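Local coordinates for oxidoreductase, 2OG-Fe oxygenase family protein, putative, expressed (Oryza sativa subsp. japonica, PDB 5XOI) that probably acts as an iron(II)- and 2-oxoglutarate-dependent dioxygenase of the AlkB family, its catalytic domain holding a manganese ion in the metal site, at residues A[100-103]-A[104-108]. Numbering follows the deposited sequence.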
loop_
_atom_site.group_PDB
_atom_site.type_symbol
_atom_site.label_atom_id
_atom_site.label_comp_id
_atom_site.label_asym_id
_atom_site.label_seq_id
_atom_site.Cartn_x
_atom_site.Cartn_y
_atom_site.Cartn_z
ATOM N N SER A 100 -3.895 13.255 -7.322
ATOM C CA SER A 100 -3.381 13.906 -6.122
ATOM C C SER A 100 -2.727 15.243 -6.454
ATOM O O SER A 100 -2.930 16.238 -5.750
ATOM C CB SER A 100 -2.387 12.988 -5.419
ATOM O OG SER A 100 -3.036 11.836 -4.921
ATOM N N ASN A 101 -1.903 15.276 -7.502
ATOM C CA ASN A 101 -1.203 16.513 -7.819
ATOM C C ASN A 101 -2.162 17.595 -8.278
ATOM O O ASN A 101 -1.923 18.775 -8.021
ATOM C CB ASN A 101 -0.130 16.251 -8.871
ATOM C CG ASN A 101 1.127 15.678 -8.254
ATOM O OD1 ASN A 101 1.293 15.744 -7.038
ATOM N ND2 ASN A 101 2.003 15.094 -9.074
ATOM N N GLU A 102 -3.254 17.216 -8.938
ATOM C CA GLU A 102 -4.271 18.195 -9.293
ATOM C C GLU A 102 -4.949 18.738 -8.043
ATOM O O GLU A 102 -5.188 19.945 -7.932
ATOM C CB GLU A 102 -5.297 17.568 -10.237
ATOM C CG GLU A 102 -6.448 18.498 -10.602
ATOM C CD GLU A 102 -6.000 19.676 -11.438
ATOM O OE1 GLU A 102 -4.902 19.598 -12.038
ATOM O OE2 GLU A 102 -6.752 20.682 -11.496
ATOM N N PHE A 103 -5.254 17.855 -7.091
ATOM C CA PHE A 103 -5.796 18.285 -5.808
ATOM C C PHE A 103 -4.842 19.248 -5.107
ATOM O O PHE A 103 -5.256 20.309 -4.631
ATOM C CB PHE A 103 -6.072 17.039 -4.962
ATOM C CG PHE A 103 -6.385 17.309 -3.524
ATOM C CD1 PHE A 103 -7.568 17.925 -3.164
ATOM C CD2 PHE A 103 -5.527 16.875 -2.525
ATOM C CE1 PHE A 103 -7.880 18.145 -1.830
ATOM C CE2 PHE A 103 -5.823 17.094 -1.188
ATOM C CZ PHE A 103 -7.008 17.733 -0.839
ATOM N N LEU A 104 -3.554 18.885 -5.024
ATOM C CA LEU A 104 -2.579 19.747 -4.362
ATOM C C LEU A 104 -2.410 21.075 -5.092
ATOM O O LEU A 104 -2.168 22.107 -4.452
ATOM C CB LEU A 104 -1.227 19.032 -4.252
ATOM C CG LEU A 104 -1.174 17.767 -3.370
ATOM C CD1 LEU A 104 0.096 17.000 -3.633
ATOM C CD2 LEU A 104 -1.245 18.127 -1.896
ATOM N N ARG A 105 -2.522 21.067 -6.424
ATOM C CA ARG A 105 -2.523 22.317 -7.183
ATOM C C ARG A 105 -3.675 23.218 -6.756
ATOM O O ARG A 105 -3.506 24.431 -6.576
ATOM C CB ARG A 105 -2.644 22.020 -8.683
ATOM C CG ARG A 105 -1.350 21.870 -9.428
ATOM C CD ARG A 105 -1.606 21.758 -10.932
ATOM N NE ARG A 105 -2.163 20.470 -11.331
ATOM C CZ ARG A 105 -1.449 19.374 -11.578
ATOM N NH1 ARG A 105 -0.122 19.375 -11.460
ATOM N NH2 ARG A 105 -2.069 18.268 -11.935
ATOM N N GLN A 106 -4.867 22.644 -6.614
ATOM C CA GLN A 106 -6.020 23.479 -6.309
ATOM C C GLN A 106 -6.008 23.960 -4.864
ATOM O O GLN A 106 -6.515 25.047 -4.575
ATOM C CB GLN A 106 -7.309 22.722 -6.630
ATOM C CG GLN A 106 -7.541 22.565 -8.139
ATOM C CD GLN A 106 -8.843 21.866 -8.459
ATOM O OE1 GLN A 106 -9.814 21.970 -7.710
ATOM N NE2 GLN A 106 -8.869 21.139 -9.571
ATOM N N LYS A 107 -5.415 23.204 -3.954
ATOM C CA LYS A 107 -5.375 23.608 -2.558
ATOM C C LYS A 107 -4.231 24.563 -2.247
ATOM O O LYS A 107 -4.086 24.978 -1.091
ATOM C CB LYS A 107 -5.281 22.366 -1.666
ATOM C CG LYS A 107 -6.542 21.489 -1.720
ATOM C CD LYS A 107 -7.758 22.224 -1.147
ATOM C CE LYS A 107 -8.945 22.198 -2.113
ATOM N NZ LYS A 107 -10.012 23.185 -1.753
ATOM N N ALA A 108 -3.440 24.950 -3.252
ATOM C CA ALA A 108 -2.166 25.613 -2.985
ATOM C C ALA A 108 -2.337 26.975 -2.323
ATOM O O ALA A 108 -1.559 27.326 -1.430
ATOM C CB ALA A 108 -1.383 25.777 -4.284
#
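K107 lays the start of its aliphatic chain over one face of the F103 ring, a CH-pi contact in which CG of K107 stands 4.0 Å from the F103 ring centroid and comes nearest to CE1. On the adjoining side of the helix, E102 divides its carboxylate between two side chains. R105 approaches side-on and gives both NE and NH2 to OE1 of E102, with NE of R105 3.0 Å from that oxygen; OE1 lies in the guanidinium plane, yet NE reaches it from well above the plane of the carboxylate. The R105 chain turns at chi3 (-73°), which folds the guanidinium back over the helix so that one face covers O of N101. These i to i+3 and i to i+4 pairings sit at the C-terminal end of helix 87-106, which packs against the large antiparallel sheet of the double-stranded beta-helix domain, away from the metal. Q106 runs extended beyond CG and sends NE2 to the anti lone pair of OE2 of E102 at 2.9 Å, the amide turned 76° from the carboxylate. Were E102 an alanine, the R105 guanidinium would probably lose this counter-charge and the Q106 amide would be left to turn. F103 and L104 rest on V14 and Y8 of the sheet's first two strands, while OD1 of N101, which touches CD1 of L104, accepts a hydrogen bond from N of L117.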